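Local coordinates for protein adenylyltransferase thiF (Escherichia coli, PDB 1ZUD) that catalyses the ATP-dependent adenylation of the C-terminal glycine carboxylate of the sulfur carrier protein ThiS, a step in thiamin biosynthesis, at residues 10-15 / 21-26; 130-135 / 168-173. One frame throughout, in Å; residues are numbered along the deposited sequence.

Contact 1: residues 10-15 / 21-26; sequences SRQILL and DGQQKL. With CA (calcium ion), chain I.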
# COMPACT_ATOMS: atom_id res chain seq x y z
N SER C 10 -0.65 -17.85 -14.04
CA SER C 10 -0.97 -17.26 -15.32
C SER C 10 -1.11 -15.75 -15.40
O SER C 10 -0.59 -15.15 -16.34
CB SER C 10 -2.24 -17.93 -15.90
OG SER C 10 -3.34 -17.73 -15.07
N ARG C 11 -1.73 -15.11 -14.40
CA ARG C 11 -1.93 -13.69 -14.54
C ARG C 11 -0.68 -12.85 -14.37
O ARG C 11 -0.66 -11.70 -14.73
CB ARG C 11 -3.04 -13.18 -13.60
CG ARG C 11 -4.45 -13.74 -13.94
CD ARG C 11 -4.88 -13.46 -15.39
NE ARG C 11 -6.25 -13.94 -15.69
CZ ARG C 11 -6.59 -15.21 -15.96
NH1 ARG C 11 -5.67 -16.18 -16.00
NH2 ARG C 11 -7.86 -15.51 -16.19
N GLN C 12 0.35 -13.46 -13.80
CA GLN C 12 1.65 -12.85 -13.59
C GLN C 12 2.48 -13.18 -14.87
O GLN C 12 3.24 -12.35 -15.41
CB GLN C 12 2.21 -13.57 -12.37
CG GLN C 12 3.34 -13.00 -11.68
CD GLN C 12 3.41 -13.58 -10.28
OE1 GLN C 12 2.59 -13.24 -9.41
NE2 GLN C 12 4.35 -14.49 -10.05
N ILE C 13 2.33 -14.41 -15.36
CA ILE C 13 3.07 -14.82 -16.55
C ILE C 13 2.72 -14.04 -17.80
O ILE C 13 3.56 -13.87 -18.67
CB ILE C 13 2.88 -16.32 -16.80
CG1 ILE C 13 3.65 -17.10 -15.74
CG2 ILE C 13 3.38 -16.70 -18.23
CD1 ILE C 13 3.30 -18.56 -15.73
N LEU C 14 1.48 -13.53 -17.87
CA LEU C 14 1.00 -12.72 -18.98
C LEU C 14 1.79 -11.41 -19.04
O LEU C 14 1.86 -10.75 -20.08
CB LEU C 14 -0.48 -12.38 -18.76
CG LEU C 14 -1.62 -13.19 -19.41
CD1 LEU C 14 -1.16 -14.54 -19.82
CD2 LEU C 14 -2.82 -13.21 -18.48
N LEU C 15 2.37 -10.99 -17.93
CA LEU C 15 3.11 -9.73 -17.95
C LEU C 15 4.46 -9.97 -18.61
O LEU C 15 5.23 -10.77 -18.10
CB LEU C 15 3.33 -9.24 -16.51
CG LEU C 15 2.06 -8.82 -15.79
CD1 LEU C 15 2.35 -8.48 -14.33
CD2 LEU C 15 1.50 -7.62 -16.54
N ASP C 21 10.14 -16.87 -17.98
CA ASP C 21 11.47 -16.78 -17.35
C ASP C 21 11.45 -16.23 -15.93
O ASP C 21 12.16 -16.75 -15.03
CB ASP C 21 12.41 -15.84 -18.14
CG ASP C 21 13.09 -16.52 -19.30
OD1 ASP C 21 13.33 -17.75 -19.23
OD2 ASP C 21 13.40 -15.80 -20.30
N GLY C 22 10.70 -15.14 -15.74
CA GLY C 22 10.63 -14.51 -14.43
C GLY C 22 9.94 -15.42 -13.42
O GLY C 22 10.28 -15.48 -12.24
N GLN C 23 8.93 -16.13 -13.88
CA GLN C 23 8.22 -17.02 -12.95
C GLN C 23 9.17 -18.13 -12.48
O GLN C 23 9.16 -18.54 -11.31
CB GLN C 23 7.02 -17.68 -13.65
CG GLN C 23 6.18 -18.49 -12.65
CD GLN C 23 5.67 -17.61 -11.53
OE1 GLN C 23 5.04 -16.59 -11.79
NE2 GLN C 23 5.94 -17.99 -10.28
N GLN C 24 9.99 -18.63 -13.41
CA GLN C 24 10.92 -19.69 -13.02
C GLN C 24 11.92 -19.19 -12.01
O GLN C 24 12.25 -19.92 -11.07
CB GLN C 24 11.69 -20.27 -14.25
CG GLN C 24 12.49 -21.52 -13.84
CD GLN C 24 11.58 -22.58 -13.23
OE1 GLN C 24 10.55 -22.94 -13.80
NE2 GLN C 24 11.96 -23.10 -12.06
N LYS C 25 12.40 -17.96 -12.18
CA LYS C 25 13.33 -17.40 -11.21
C LYS C 25 12.60 -17.27 -9.85
O LYS C 25 13.20 -17.54 -8.79
CB LYS C 25 13.80 -16.02 -11.62
CG LYS C 25 14.56 -15.94 -12.93
CD LYS C 25 14.87 -14.48 -13.19
CE LYS C 25 15.55 -14.26 -14.55
NZ LYS C 25 15.81 -12.79 -14.78
N LEU C 26 11.32 -16.85 -9.85
CA LEU C 26 10.60 -16.78 -8.52
C LEU C 26 10.54 -18.17 -7.92
O LEU C 26 10.79 -18.42 -6.74
CB LEU C 26 9.14 -16.26 -8.65
CG LEU C 26 9.02 -14.81 -9.14
CD1 LEU C 26 7.52 -14.44 -9.36
CD2 LEU C 26 9.62 -13.91 -8.10
CA CA I . 2.44 -11.16 -22.38
O HOH W 1 3.74 -12.78 -21.32

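Contact 2: residues 130-135 / 168-173; sequences ATRQEI and GCYRCL. With ZN (zinc ion), chain H.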
# COMPACT_ATOMS: atom_id res chain seq x y z
N ALA C 130 16.75 -3.23 18.12
CA ALA C 130 17.86 -4.16 18.32
C ALA C 130 17.86 -5.31 17.32
O ALA C 130 18.90 -5.64 16.75
CB ALA C 130 17.86 -4.70 19.77
N THR C 131 16.71 -5.97 17.15
CA THR C 131 16.61 -7.04 16.17
C THR C 131 16.85 -6.50 14.74
O THR C 131 17.53 -7.14 13.94
CB THR C 131 15.20 -7.67 16.23
OG1 THR C 131 14.96 -8.09 17.58
CG2 THR C 131 15.12 -8.87 15.35
N ARG C 132 16.27 -5.35 14.42
CA ARG C 132 16.46 -4.80 13.10
C ARG C 132 17.94 -4.51 12.88
O ARG C 132 18.45 -4.78 11.79
CB ARG C 132 15.63 -3.50 12.92
CG ARG C 132 14.07 -3.73 12.83
CD ARG C 132 13.33 -2.39 12.85
NE ARG C 132 11.87 -2.53 12.77
CZ ARG C 132 11.21 -2.81 11.64
NH1 ARG C 132 11.86 -2.98 10.48
NH2 ARG C 132 9.90 -2.88 11.65
N GLN C 133 18.64 -3.99 13.87
CA GLN C 133 20.08 -3.75 13.63
C GLN C 133 20.83 -5.08 13.41
O GLN C 133 21.72 -5.16 12.54
CB GLN C 133 20.72 -3.00 14.82
CG GLN C 133 20.14 -1.62 15.01
CD GLN C 133 20.68 -0.62 13.98
OE1 GLN C 133 21.41 -1.00 13.06
NE2 GLN C 133 20.31 0.65 14.14
N GLU C 134 20.44 -6.14 14.15
CA GLU C 134 21.12 -7.42 14.01
C GLU C 134 20.90 -8.00 12.60
O GLU C 134 21.81 -8.57 12.01
CB GLU C 134 20.66 -8.46 15.10
CG GLU C 134 21.84 -9.39 15.52
CD GLU C 134 21.46 -10.74 16.18
OE1 GLU C 134 20.44 -10.82 16.90
OE2 GLU C 134 22.21 -11.73 16.01
N ILE C 135 19.68 -7.88 12.07
CA ILE C 135 19.38 -8.39 10.74
C ILE C 135 20.16 -7.63 9.65
O ILE C 135 20.68 -8.24 8.71
CB ILE C 135 17.83 -8.26 10.46
CG1 ILE C 135 17.06 -9.24 11.36
CG2 ILE C 135 17.52 -8.57 9.00
CD1 ILE C 135 15.49 -8.86 11.47
N GLY C 168 24.41 2.96 1.43
CA GLY C 168 24.53 2.63 2.82
C GLY C 168 23.60 1.49 3.27
O GLY C 168 23.04 0.75 2.48
N CYS C 169 23.39 1.40 4.57
CA CYS C 169 22.60 0.29 5.09
C CYS C 169 21.65 0.87 6.15
O CYS C 169 21.51 2.13 6.31
CB CYS C 169 23.59 -0.77 5.69
SG CYS C 169 24.34 -0.24 7.23
N TYR C 170 21.00 -0.01 6.91
CA TYR C 170 20.00 0.49 7.89
C TYR C 170 20.69 1.31 8.99
O TYR C 170 20.17 2.32 9.49
CB TYR C 170 19.25 -0.68 8.54
CG TYR C 170 18.12 -0.30 9.49
CD1 TYR C 170 16.82 -0.09 9.03
CD2 TYR C 170 18.35 -0.24 10.86
CE1 TYR C 170 15.75 0.15 9.93
CE2 TYR C 170 17.33 -0.01 11.74
CZ TYR C 170 16.03 0.18 11.28
OH TYR C 170 15.05 0.38 12.21
N ARG C 171 21.89 0.85 9.34
CA ARG C 171 22.70 1.51 10.37
C ARG C 171 23.25 2.86 9.89
O ARG C 171 23.57 3.70 10.72
CB ARG C 171 23.83 0.57 10.83
CG ARG C 171 24.92 1.20 11.72
CD ARG C 171 24.48 1.41 13.14
NE ARG C 171 25.53 2.07 13.93
CZ ARG C 171 25.97 3.32 13.74
NH1 ARG C 171 25.49 4.11 12.77
NH2 ARG C 171 26.89 3.80 14.55
N CYS C 172 23.34 3.12 8.59
CA CYS C 172 23.81 4.46 8.14
C CYS C 172 22.74 5.51 8.45
O CYS C 172 23.03 6.67 8.73
CB CYS C 172 24.08 4.54 6.63
SG CYS C 172 25.48 3.54 6.02
N LEU C 173 21.48 5.09 8.38
CA LEU C 173 20.36 5.98 8.62
C LEU C 173 20.00 6.11 10.10
O LEU C 173 19.67 7.20 10.57
CB LEU C 173 19.13 5.44 7.85
CG LEU C 173 17.79 6.14 8.04
CD1 LEU C 173 17.94 7.61 7.61
CD2 LEU C 173 16.68 5.43 7.16
ZN ZN H . 25.97 1.46 6.85

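Contact 1: residues 10-15 / 21-26
Q12 leaves its short helix with CG anti to the backbone N (chi1 -165°) and runs extended, whereas Q23, leaving its own helix in the same way, is bent at chi2; the two side chains cross at about a right angle and bring their amide ends together. Their main polar partner is the carbonyl oxygen of A50, which accepts from both Q12 NE2 and Q23 NE2. Q12 NE2 adds a weak bond to Q23 OE1 at 2.8 Å, its N-H poorly aimed, with an angle of 125° at the hydrogen. The amide planes lie within 25° of each other. Q12 OE1 accepts from Q69 of the second subunit, so glutamine, donor and acceptor at once, suits this buried place. Methyl CD1 of L26 faces Q12 NE2 at 3.2 Å from the opposite direction. Nearer the Q23 backbone, the CG1 methylene of I13 lies 4.0 Å from Q23 CB. L14 O binds the calcium ion at 2.4 Å, and a water on that metal donates to I13 O. Two successive N-terminal helices, 10-13 and 19-27, thus pack side by side and are held to the end of helix 40-50 through A50, next to the Rossmann-type nucleotide-binding fold and the second subunit of the ThiF homodimer.

Contact 2: residues 130-135 / 168-173
Y170 reaches from its short helix to helix 129-141, its CG anti to the backbone N (chi1 -176°), which swings the ring toward R132 and Q133. From CB the chain passes into the ring, whose CD2 is the first atom to touch: Q133 OE1 lies 3.8 Å from it, at the ring edge and near its plane. Next along that edge, CE2 has Q133 NE2 at 3.9 Å, so the amide spans two ring carbons, standing at 75° to the ring. CZ then meets the aliphatic part of R132, with CB and CD both 4.0 Å away, and the hydroxyl OH at the tip comes to 3.3 Å from R132 CD. An arginine suits this place because its methylenes pack against the phenol while the guanidinium, carried on by an extended chain, makes a salt bridge with D124 and donates from NE to A64 of the ThiS chain. Q133 OE1 also sits 3.6 Å from R171 CB, and its NE2 donates to the carbonyls of D176 and W174. On the far side of the turn, C169 SG and C172 SG bind the zinc ion, with C240 and C243 completing the four-cysteine site, and C169 N donates to C172 SG at 3.3 Å, a bond that may temper the charge on that thiolate. Chemically, then, the segments meet by van der Waals contact, partly of polar atoms (the Q133 amide, the Y170 hydroxyl) with carbons, while the R132 guanidinium and Q133 NE2 bind partners elsewhere: the zinc-bound turn is set against a helix whose arginine grips the ThiS tail.

From the N terminus, contact 1 closes first: only five residues separate its segments, so it joins two successive helices, 10-13 and 19-27, just before strand 30-34 opens the parallel part of the sheet. The chain then lays down strands 30-34, 54-58, 99-103 and 121-124 before helix 129-141. Contact 2 closes a longer loop of 32 residues, which holds the last parallel strand, 146-152, and the first antiparallel one, 155-161, and so ties that helix to the zinc-bearing turn at 168-173. The loops follow in series, neither nested nor crossed. With centres 32 Å apart on opposite sides of the chain's centre, contact 1 faces the second subunit, whereas contact 2 faces ThiS.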